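Long-range contacts in processed glycerol phosphate lipoteichoic acid synthase 2 (Bacillus subtilis, PDB 2W8D), which is a magnesium-bound bacterial enzyme domain of the sulfatase family, within the alkaline phosphatase clan: residues A[58-63]-A[230-235]; A[91-96]-A[112-117]; A[124-129]-A[147-152]; A[173-178]-A[236-241]. All coordinates share one frame; numbering follows the deposited sequence.

Interaction 1. Residues A[58-63]-A[230-235]; sequences PFLNKL and YLDQSI
D232 points its carboxylate straight into the first turn of the helix that carries P58, F59 and L60. This is a helix N-terminus gripped by an acidic side chain from a second helix, in a domain of the alkaline phosphatase superfamily. The grip is bidentate. F59 N donates to D232 OD2 at 2.8 Å, nearly straight at 166°. L60 N donates to D232 OD1 at 2.9 Å. Both oxygens accept through their syn lone pairs, so the two bonds hold the carboxylate against rotation. D232 CG lies anti to its own backbone N (chi1 -172°), which places CG on the side of helix 58-65. The carboxylate sits at the N-terminal end of that helix, where the helix dipole would probably favour its ionised form.

Carbon atoms pack round the acid. The P58 ring crosses it, with CD 3.2 Å from D232 OD2. L60 slides past it in the opposite direction and brings CG to OD1. One turn further along helix 219-244, I235 CG2 touches both F59 CD2 and L60 CD2, its side chain crossing each at about a right angle.

The axes of segments 58-63 and 230-235 approach to 8.6 Å, at 60° to each other. Further out, the F59 ring meets F239 edge-to-face, and M255 of strand 251-257 touches L60 and I235 from the sheet side. Within helix 219-244, S234 OG donates to Y230 O at 3.0 Å, lying above that carbonyl plane.

Interaction 2. Residues A[91-96]-A[112-117]; sequences MENSLY and LQSVPA
M91 touches the second segment through its backbone: its O lies 4.0 Å from V115 CG2. The selenomethionine side chain leads away. E92 carries more of the contact. Its carbonyl O accepts from V115 N at 3.1 Å, with an N-H...O angle of 162° and the donor in the carbonyl plane. S114 CA adds a CA-H...O contact to the same oxygen, and V115 CG2 packs against it. The E92 chain bends at chi2 (-27°) and crosses the P116 ring at about a right angle, with OE1 3.4 Å from P116 CD. Its other oxygen, OE2, makes a salt bridge to K192 of strand 189-194.

N93 ends the helix. Its OD1 accepts from S114 OG at 3.1 Å, with the donor 36° out of the amide plane. A water donates to OD1 at 2.7 Å and accepts from Q113 N at 2.8 Å. L112 CB, CD1 and CD2 each lie about 4.0 Å from N93 OD1. N93 ND2 is held by F89 O and E146 OE2, which fixes which way round the amide sits.

The contact thus joins the C-terminal end of helix 86-93 to the start of helix 115-118. S114 stands at the N-cap position, but its hydroxyl is turned to N93 OD1 and does not cap the helix. E92 O takes up a first-turn N-H instead, and N93 OD1 gathers a hydroxyl and a water that links on to the backbone.

Interaction 3. Residues A[124-129]-A[147-152]; sequences YTSATF and GIDKFF
The F129 side chain lies beside that of F152, both pointing the same way from neighbouring parallel strands. F129 CB carries the ring with CG anti to the carbonyl carbon (chi1 -62°). CD1 then meets F152 CB at 3.7 Å. CE1 comes closest, 3.3 Å from F152 CD2, and CZ lies 3.5 Å from the same atom. F152 CD2 thus sits over one face of the F129 ring. The planes are near parallel, 18° apart, but slid so far that the rings barely overlap. F193 stacks on the F129 ring, and F174 and S178 of helix 171-183 also touch it.

A127 CB and K150 CB share this face of the sheet. On the other face T128 CG2 packs on F151 CE1. T128 OG1 is buried and has no polar partner in the model.

The backbones pair in parallel. T128 N donates to K150 O, and F152 N donates to T128 O at 2.8 Å, nearly along the C=O axis at 171°. K150 N donates to S126 O.

Where the second strand begins, D149 reaches back. Its OD2 accepts from S126 N at 2.9 Å through the anti lone pair, while D149 N donates to S126 OG at 3.2 Å. D149 OD1 forms a salt bridge with K120.

Strand 125-130, helix 139-145 and strand 150-152 form a beta-alpha-beta crossover. It belongs to the alpha/beta core sheet characteristic of the alkaline phosphatase superfamily.

Interaction 4. Residues A[173-178]-A[236-241]; sequences PFFKES and EQFFND
Segments 173-178 and 236-241, of helices 171-183 and 219-244, run nearly parallel, at 15° with axes 9.6 Å apart, and F175 faces F238 at the closest CA pair. They are neighbouring helices on one side of the central sheet of the alpha/beta fold.

The two rings form an offset stack, with centroids 4.5 Å apart and planes at 25°. F175 CD1 lies over one face of the F238 ring, 3.5 Å from F238 CD1. In return F238 CB sits over a face of the F175 ring in a CH-pi contact, 4.1 Å from its centroid. F174 CE2 lies over the opposite face of the F175 ring, toward its rim. F238 also meets F193 of strand 189-194, which places the stack on the sheet side.

Polar groups close the outer side. Q237 NE2 lies 3.4 Å from F175 CB and makes a weak hydrogen bond to K172 O. The K176 chain, bent at chi2 and chi4, crosses that of Q237 obliquely, with NZ 3.9 Å from Q237 CG. K176 is exposed, and its salt bridge spans the two helices: NZ donates to the syn lone pair of D241 OD2 at 2.8 Å.

Overall arrangement
Interactions 1 and 4 share helix 219-244 and touch each other: D232 and I235 serve one neighbour, Q237, F238 and D241 the other. Interaction 3 lies in the central sheet, and F129 meets F174 and S178 of interaction 4. Interaction 2 lies on the opposite side of the chain's centre from interaction 1, about 28 Å between centres, and packs on interaction 3 through P116 and I148. Interactions 1, 2 and 3 are mainly buried; interaction 4 is partly buried, with an exposed lysine. Their chemistry differs. A carboxylate binds a helix start in 1, backbone, hydroxyl and water join helix ends in 2, strand pairing dominates 3, and aromatic stacking with a salt bridge makes 4.

Interaction 1. Residues A[58-63]-A[230-235]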
# COMPACT_ATOMS: atom_id res chain seq x y z
N PRO A 58 -15.03 -11.82 -5.68
CA PRO A 58 -16.37 -11.21 -5.70
C PRO A 58 -16.63 -10.10 -4.66
O PRO A 58 -17.38 -9.16 -4.95
CB PRO A 58 -17.34 -12.40 -5.45
CG PRO A 58 -16.50 -13.46 -4.75
CD PRO A 58 -15.12 -13.28 -5.49
N PHE A 59 -16.04 -10.19 -3.47
CA PHE A 59 -16.23 -9.09 -2.52
C PHE A 59 -15.56 -7.79 -2.97
O PHE A 59 -16.17 -6.72 -2.92
CB PHE A 59 -15.78 -9.43 -1.09
CG PHE A 59 -16.31 -8.48 -0.06
CD1 PHE A 59 -17.68 -8.47 0.26
CD2 PHE A 59 -15.45 -7.56 0.55
CE1 PHE A 59 -18.21 -7.59 1.24
CE2 PHE A 59 -15.94 -6.66 1.51
CZ PHE A 59 -17.34 -6.69 1.88
N LEU A 60 -14.32 -7.92 -3.42
CA LEU A 60 -13.52 -6.78 -3.83
C LEU A 60 -14.16 -6.16 -5.05
O LEU A 60 -14.25 -4.93 -5.14
CB LEU A 60 -12.05 -7.18 -4.07
CG LEU A 60 -11.32 -7.60 -2.76
CD1 LEU A 60 -9.84 -8.03 -2.97
CD2 LEU A 60 -11.38 -6.56 -1.62
N ASN A 61 -14.65 -7.00 -5.96
CA ASN A 61 -15.46 -6.54 -7.11
C ASN A 61 -16.66 -5.69 -6.72
O ASN A 61 -16.92 -4.66 -7.33
CB ASN A 61 -15.93 -7.71 -7.99
CG ASN A 61 -14.78 -8.51 -8.54
OD1 ASN A 61 -13.62 -8.09 -8.44
ND2 ASN A 61 -15.09 -9.67 -9.09
N LYS A 62 -17.40 -6.12 -5.70
CA LYS A 62 -18.57 -5.34 -5.28
C LYS A 62 -18.12 -3.95 -4.80
O LYS A 62 -18.70 -2.94 -5.18
CB LYS A 62 -19.38 -6.07 -4.19
CG LYS A 62 -20.79 -5.54 -4.05
CD LYS A 62 -21.54 -6.14 -2.86
CE LYS A 62 -20.97 -5.68 -1.52
NZ LYS A 62 -21.97 -5.89 -0.42
N LEU A 63 -17.07 -3.89 -4.03
CA LEU A 63 -16.51 -2.61 -3.59
C LEU A 63 -16.08 -1.74 -4.76
O LEU A 63 -16.28 -0.53 -4.76
CB LEU A 63 -15.30 -2.83 -2.68
CG LEU A 63 -15.55 -3.66 -1.43
CD1 LEU A 63 -14.28 -3.76 -0.64
CD2 LEU A 63 -16.67 -3.03 -0.57
N TYR A 230 -9.46 -17.03 -1.67
CA TYR A 230 -9.42 -17.16 -0.23
C TYR A 230 -9.23 -15.78 0.49
O TYR A 230 -9.94 -15.47 1.48
CB TYR A 230 -8.35 -18.19 0.20
CG TYR A 230 -8.22 -18.36 1.70
CD1 TYR A 230 -9.01 -19.28 2.39
CD2 TYR A 230 -7.33 -17.56 2.43
CE1 TYR A 230 -8.90 -19.42 3.77
CE2 TYR A 230 -7.21 -17.69 3.78
CZ TYR A 230 -8.02 -18.61 4.45
OH TYR A 230 -7.90 -18.73 5.79
N LEU A 231 -8.28 -14.98 0.01
CA LEU A 231 -8.06 -13.61 0.48
C LEU A 231 -9.38 -12.81 0.42
O LEU A 231 -9.74 -12.13 1.38
CB LEU A 231 -6.97 -12.91 -0.37
CG LEU A 231 -6.57 -11.48 0.05
CD1 LEU A 231 -6.39 -11.31 1.57
CD2 LEU A 231 -5.29 -10.99 -0.63
N ASP A 232 -10.08 -12.91 -0.70
CA ASP A 232 -11.33 -12.20 -0.88
C ASP A 232 -12.42 -12.59 0.15
O ASP A 232 -13.10 -11.73 0.67
CB ASP A 232 -11.84 -12.43 -2.29
CG ASP A 232 -13.04 -11.58 -2.61
OD1 ASP A 232 -12.80 -10.36 -2.85
OD2 ASP A 232 -14.20 -12.12 -2.65
N GLN A 233 -12.56 -13.87 0.45
CA GLN A 233 -13.45 -14.32 1.52
C GLN A 233 -13.06 -13.78 2.89
O GLN A 233 -13.93 -13.45 3.69
CB GLN A 233 -13.56 -15.84 1.54
CG GLN A 233 -14.16 -16.38 0.22
CD GLN A 233 -14.24 -17.91 0.14
OE1 GLN A 233 -13.40 -18.62 0.71
NE2 GLN A 233 -15.25 -18.41 -0.56
N SER A 234 -11.76 -13.69 3.16
CA SER A 234 -11.23 -13.17 4.41
C SER A 234 -11.58 -11.70 4.58
O SER A 234 -11.87 -11.29 5.68
CB SER A 234 -9.69 -13.28 4.44
OG SER A 234 -9.23 -14.61 4.25
N ILE A 235 -11.52 -10.92 3.51
CA ILE A 235 -11.83 -9.49 3.60
C ILE A 235 -13.33 -9.33 3.86
O ILE A 235 -13.74 -8.53 4.72
CB ILE A 235 -11.44 -8.71 2.32
CG1 ILE A 235 -9.93 -8.78 2.08
CG2 ILE A 235 -11.98 -7.25 2.38
CD1 ILE A 235 -9.10 -8.60 3.36

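Interaction 2. Residues A[91-96]-A[112-117]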
# COMPACT_ATOMS: atom_id res chain seq x y z
N MSE A 91 3.40 3.81 3.07
CA MSE A 91 2.11 4.14 3.69
C MSE A 91 2.34 5.04 4.88
O MSE A 91 1.60 5.98 5.08
CB MSE A 91 1.33 2.91 4.19
CG MSE A 91 0.97 1.89 3.13
SE MSE A 91 -0.13 2.63 1.69
CE MSE A 91 0.86 1.93 0.15
N GLU A 92 3.36 4.73 5.69
CA GLU A 92 3.61 5.51 6.92
C GLU A 92 4.43 6.77 6.69
O GLU A 92 4.40 7.65 7.51
CB GLU A 92 4.29 4.68 8.03
CG GLU A 92 3.65 3.36 8.49
CD GLU A 92 2.14 3.25 8.31
OE1 GLU A 92 1.42 4.25 8.50
OE2 GLU A 92 1.66 2.16 7.99
N ASN A 93 5.18 6.87 5.59
CA ASN A 93 6.14 7.98 5.47
C ASN A 93 6.04 8.88 4.26
O ASN A 93 6.54 9.99 4.31
CB ASN A 93 7.57 7.48 5.61
CG ASN A 93 7.82 6.88 6.94
OD1 ASN A 93 7.98 7.61 7.91
ND2 ASN A 93 7.85 5.53 7.02
N SER A 94 5.42 8.39 3.20
CA SER A 94 5.38 9.08 1.90
C SER A 94 6.80 9.40 1.46
O SER A 94 7.12 10.50 1.01
CB SER A 94 4.47 10.31 1.95
OG SER A 94 4.18 10.76 0.64
N LEU A 95 7.66 8.42 1.65
CA LEU A 95 9.04 8.45 1.20
C LEU A 95 9.37 7.12 0.55
O LEU A 95 8.94 6.06 0.99
CB LEU A 95 9.99 8.69 2.37
CG LEU A 95 9.98 10.03 3.10
CD1 LEU A 95 10.93 9.94 4.31
CD2 LEU A 95 10.37 11.16 2.12
N TYR A 96 10.15 7.18 -0.52
CA TYR A 96 10.54 5.98 -1.25
C TYR A 96 11.50 5.08 -0.44
O TYR A 96 12.33 5.56 0.34
CB TYR A 96 11.19 6.36 -2.59
CG TYR A 96 10.19 6.94 -3.53
CD1 TYR A 96 9.48 6.11 -4.41
CD2 TYR A 96 9.93 8.30 -3.53
CE1 TYR A 96 8.52 6.65 -5.27
CE2 TYR A 96 8.98 8.84 -4.36
CZ TYR A 96 8.29 8.03 -5.24
OH TYR A 96 7.35 8.59 -6.07
N LEU A 112 12.20 9.52 11.99
CA LEU A 112 11.02 9.53 11.13
C LEU A 112 9.89 10.39 11.68
O LEU A 112 9.79 10.64 12.89
CB LEU A 112 10.55 8.10 10.88
CG LEU A 112 11.53 7.19 10.13
CD1 LEU A 112 10.89 5.85 9.96
CD2 LEU A 112 11.93 7.77 8.79
N GLN A 113 9.03 10.86 10.77
CA GLN A 113 7.87 11.65 11.17
C GLN A 113 6.64 11.05 10.52
O GLN A 113 5.99 11.65 9.67
CB GLN A 113 8.11 13.14 10.86
CG GLN A 113 9.40 13.59 11.52
CD GLN A 113 9.89 14.97 11.13
OE1 GLN A 113 9.66 15.42 10.03
NE2 GLN A 113 10.62 15.63 12.04
N SER A 114 6.33 9.83 10.93
CA SER A 114 5.25 9.03 10.35
C SER A 114 3.84 9.53 10.66
O SER A 114 3.61 10.27 11.62
CB SER A 114 5.35 7.61 10.89
OG SER A 114 6.64 7.08 10.62
N VAL A 115 2.89 9.04 9.86
CA VAL A 115 1.47 9.21 10.09
C VAL A 115 1.03 8.75 11.49
O VAL A 115 0.46 9.53 12.23
CB VAL A 115 0.66 8.50 8.99
CG1 VAL A 115 -0.81 8.78 9.17
CG2 VAL A 115 1.15 9.01 7.62
N PRO A 116 1.32 7.50 11.89
CA PRO A 116 0.91 7.20 13.27
C PRO A 116 1.46 8.19 14.29
O PRO A 116 0.80 8.44 15.29
CB PRO A 116 1.46 5.80 13.54
CG PRO A 116 2.26 5.40 12.29
CD PRO A 116 1.90 6.33 11.19
N ALA A 117 2.63 8.76 14.03
CA ALA A 117 3.23 9.72 14.97
C ALA A 117 2.58 11.11 14.85
O ALA A 117 2.33 11.77 15.87
CB ALA A 117 4.73 9.80 14.80
O HOH W 1 8.81 10.17 8.02

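Interaction 3. Residues A[124-129]-A[147-152]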
# COMPACT_ATOMS: atom_id res chain seq x y z
N TYR A 124 -4.54 9.49 18.59
CA TYR A 124 -4.68 8.16 17.97
C TYR A 124 -3.77 7.15 18.66
O TYR A 124 -2.57 7.38 18.86
CB TYR A 124 -4.41 8.19 16.44
CG TYR A 124 -5.58 8.75 15.60
CD1 TYR A 124 -6.31 7.93 14.73
CD2 TYR A 124 -5.94 10.10 15.68
CE1 TYR A 124 -7.37 8.46 13.98
CE2 TYR A 124 -6.99 10.62 14.94
CZ TYR A 124 -7.71 9.81 14.11
OH TYR A 124 -8.74 10.36 13.36
N THR A 125 -4.33 6.01 19.01
CA THR A 125 -3.51 4.89 19.40
C THR A 125 -3.21 4.11 18.12
O THR A 125 -4.09 3.95 17.28
CB THR A 125 -4.21 4.03 20.46
OG1 THR A 125 -4.47 4.83 21.65
CG2 THR A 125 -3.33 2.87 20.85
N SER A 126 -1.98 3.68 17.91
CA SER A 126 -1.64 2.93 16.71
C SER A 126 -1.20 1.50 17.05
O SER A 126 -0.53 1.27 18.07
CB SER A 126 -0.59 3.67 15.84
OG SER A 126 0.54 4.12 16.58
N ALA A 127 -1.62 0.55 16.21
CA ALA A 127 -1.25 -0.87 16.36
C ALA A 127 -1.13 -1.59 15.01
O ALA A 127 -1.91 -1.33 14.10
CB ALA A 127 -2.28 -1.60 17.24
N THR A 128 -0.16 -2.51 14.88
CA THR A 128 -0.11 -3.39 13.73
C THR A 128 -0.58 -4.78 14.13
O THR A 128 -0.30 -5.21 15.24
CB THR A 128 1.32 -3.50 13.20
OG1 THR A 128 1.75 -2.20 12.78
CG2 THR A 128 1.40 -4.51 12.05
N PHE A 129 -1.30 -5.46 13.22
CA PHE A 129 -1.68 -6.86 13.41
C PHE A 129 -1.01 -7.70 12.35
O PHE A 129 -1.00 -7.33 11.18
CB PHE A 129 -3.19 -7.02 13.30
CG PHE A 129 -3.94 -6.25 14.34
CD1 PHE A 129 -4.42 -6.89 15.49
CD2 PHE A 129 -4.13 -4.88 14.21
CE1 PHE A 129 -5.09 -6.17 16.46
CE2 PHE A 129 -4.81 -4.15 15.19
CZ PHE A 129 -5.28 -4.80 16.31
N GLY A 147 6.70 5.28 15.60
CA GLY A 147 5.79 5.53 16.68
C GLY A 147 4.61 4.60 16.83
O GLY A 147 3.61 4.98 17.45
N ILE A 148 4.67 3.40 16.28
CA ILE A 148 3.52 2.52 16.41
C ILE A 148 3.46 2.09 17.89
O ILE A 148 4.46 1.55 18.40
CB ILE A 148 3.55 1.29 15.49
CG1 ILE A 148 3.72 1.63 13.98
CG2 ILE A 148 2.29 0.44 15.68
CD1 ILE A 148 2.95 2.76 13.46
N ASP A 149 2.32 2.31 18.56
CA ASP A 149 2.22 2.03 20.02
C ASP A 149 2.19 0.54 20.30
O ASP A 149 2.71 0.11 21.31
CB ASP A 149 0.94 2.62 20.69
CG ASP A 149 0.87 4.12 20.58
OD1 ASP A 149 1.72 4.77 21.19
OD2 ASP A 149 -0.01 4.65 19.86
N LYS A 150 1.56 -0.23 19.42
CA LYS A 150 1.36 -1.65 19.71
C LYS A 150 1.61 -2.58 18.52
O LYS A 150 1.24 -2.27 17.39
CB LYS A 150 -0.05 -1.89 20.27
CG LYS A 150 -0.37 -1.24 21.63
CD LYS A 150 -1.88 -1.23 21.79
CE LYS A 150 -2.37 -0.46 23.01
NZ LYS A 150 -1.93 -1.12 24.26
N PHE A 151 2.21 -3.73 18.79
CA PHE A 151 2.46 -4.69 17.74
C PHE A 151 1.85 -6.04 18.11
O PHE A 151 2.41 -6.77 18.88
CB PHE A 151 3.98 -4.79 17.47
CG PHE A 151 4.34 -5.53 16.20
CD1 PHE A 151 3.36 -6.20 15.45
CD2 PHE A 151 5.65 -5.58 15.76
CE1 PHE A 151 3.67 -6.89 14.28
CE2 PHE A 151 5.99 -6.28 14.57
CZ PHE A 151 5.00 -6.94 13.84
N PHE A 152 0.68 -6.36 17.56
CA PHE A 152 0.06 -7.67 17.79
C PHE A 152 0.61 -8.70 16.83
O PHE A 152 0.02 -8.96 15.79
CB PHE A 152 -1.47 -7.60 17.68
CG PHE A 152 -2.12 -6.78 18.77
CD1 PHE A 152 -2.23 -7.27 20.06
CD2 PHE A 152 -2.58 -5.49 18.50
CE1 PHE A 152 -2.81 -6.50 21.10
CE2 PHE A 152 -3.16 -4.72 19.52
CZ PHE A 152 -3.26 -5.22 20.82

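Interaction 4. Residues A[173-178]-A[236-241]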
# COMPACT_ATOMS: atom_id res chain seq x y z
N PRO A 173 -8.62 -17.21 10.13
CA PRO A 173 -8.49 -17.14 11.61
C PRO A 173 -7.70 -15.92 12.12
O PRO A 173 -7.94 -15.46 13.23
CB PRO A 173 -7.77 -18.44 11.98
CG PRO A 173 -7.11 -18.88 10.71
CD PRO A 173 -7.96 -18.40 9.58
N PHE A 174 -6.77 -15.40 11.31
CA PHE A 174 -6.05 -14.20 11.71
C PHE A 174 -7.05 -13.06 11.89
O PHE A 174 -7.03 -12.38 12.91
CB PHE A 174 -4.95 -13.86 10.70
CG PHE A 174 -4.54 -12.43 10.71
CD1 PHE A 174 -3.76 -11.92 11.73
CD2 PHE A 174 -4.95 -11.58 9.69
CE1 PHE A 174 -3.39 -10.58 11.72
CE2 PHE A 174 -4.58 -10.24 9.68
CZ PHE A 174 -3.80 -9.75 10.70
N PHE A 175 -7.96 -12.86 10.94
CA PHE A 175 -8.99 -11.83 11.09
C PHE A 175 -10.01 -12.06 12.23
O PHE A 175 -10.42 -11.09 12.87
CB PHE A 175 -9.72 -11.56 9.78
CG PHE A 175 -8.94 -10.72 8.83
CD1 PHE A 175 -8.51 -9.45 9.19
CD2 PHE A 175 -8.65 -11.19 7.53
CE1 PHE A 175 -7.81 -8.67 8.28
CE2 PHE A 175 -7.98 -10.42 6.64
CZ PHE A 175 -7.52 -9.16 7.00
N LYS A 176 -10.41 -13.31 12.48
CA LYS A 176 -11.31 -13.60 13.58
C LYS A 176 -10.72 -13.19 14.92
O LYS A 176 -11.35 -12.47 15.69
CB LYS A 176 -11.60 -15.10 13.64
CG LYS A 176 -13.05 -15.51 13.36
CD LYS A 176 -14.05 -14.79 14.26
CE LYS A 176 -15.46 -15.02 13.69
NZ LYS A 176 -15.64 -14.32 12.38
N GLU A 177 -9.52 -13.71 15.18
CA GLU A 177 -8.76 -13.49 16.41
C GLU A 177 -8.35 -12.04 16.67
O GLU A 177 -8.25 -11.61 17.82
CB GLU A 177 -7.56 -14.44 16.45
CG GLU A 177 -7.94 -15.82 17.03
CD GLU A 177 -6.97 -16.93 16.66
OE1 GLU A 177 -5.90 -17.04 17.29
OE2 GLU A 177 -7.31 -17.74 15.76
N SER A 178 -8.18 -11.27 15.59
CA SER A 178 -7.88 -9.85 15.70
C SER A 178 -9.04 -8.99 16.23
O SER A 178 -8.79 -7.91 16.77
CB SER A 178 -7.39 -9.28 14.37
OG SER A 178 -6.22 -9.94 13.91
N GLU A 236 -14.13 -10.10 3.13
CA GLU A 236 -15.59 -10.19 3.37
C GLU A 236 -15.91 -10.47 4.84
O GLU A 236 -16.68 -9.72 5.46
CB GLU A 236 -16.25 -11.26 2.46
CG GLU A 236 -17.74 -11.54 2.81
CD GLU A 236 -18.42 -12.57 1.91
OE1 GLU A 236 -17.74 -13.43 1.30
OE2 GLU A 236 -19.67 -12.55 1.83
N GLN A 237 -15.31 -11.51 5.41
CA GLN A 237 -15.56 -11.82 6.84
C GLN A 237 -15.13 -10.63 7.71
O GLN A 237 -15.91 -10.15 8.52
CB GLN A 237 -14.87 -13.13 7.26
CG GLN A 237 -14.71 -13.34 8.76
CD GLN A 237 -13.36 -13.95 9.13
OE1 GLN A 237 -12.97 -14.97 8.57
NE2 GLN A 237 -12.63 -13.31 10.08
N PHE A 238 -13.93 -10.12 7.53
CA PHE A 238 -13.46 -8.92 8.25
C PHE A 238 -14.47 -7.76 8.21
O PHE A 238 -14.79 -7.16 9.25
CB PHE A 238 -12.11 -8.49 7.71
CG PHE A 238 -11.43 -7.40 8.50
CD1 PHE A 238 -11.31 -7.48 9.90
CD2 PHE A 238 -10.81 -6.35 7.83
CE1 PHE A 238 -10.62 -6.47 10.63
CE2 PHE A 238 -10.10 -5.33 8.55
CZ PHE A 238 -10.00 -5.41 9.97
N PHE A 239 -14.96 -7.44 7.01
CA PHE A 239 -16.00 -6.42 6.84
C PHE A 239 -17.29 -6.76 7.57
O PHE A 239 -17.86 -5.90 8.23
CB PHE A 239 -16.30 -6.20 5.35
CG PHE A 239 -15.47 -5.12 4.69
CD1 PHE A 239 -14.10 -5.13 4.78
CD2 PHE A 239 -16.08 -4.10 3.99
CE1 PHE A 239 -13.35 -4.15 4.15
CE2 PHE A 239 -15.32 -3.12 3.37
CZ PHE A 239 -13.99 -3.15 3.43
N ASN A 240 -17.78 -8.00 7.46
CA ASN A 240 -18.99 -8.39 8.21
C ASN A 240 -18.80 -8.12 9.70
O ASN A 240 -19.64 -7.51 10.33
CB ASN A 240 -19.37 -9.86 8.00
CG ASN A 240 -19.87 -10.16 6.60
OD1 ASN A 240 -20.56 -9.35 5.96
ND2 ASN A 240 -19.53 -11.34 6.11
N ASP A 241 -17.67 -8.57 10.24
CA ASP A 241 -17.35 -8.35 11.66
C ASP A 241 -17.15 -6.88 12.03
O ASP A 241 -17.55 -6.46 13.10
CB ASP A 241 -16.16 -9.21 12.11
CG ASP A 241 -16.49 -10.71 12.17
OD1 ASP A 241 -17.68 -11.08 12.13
OD2 ASP A 241 -15.55 -11.53 12.25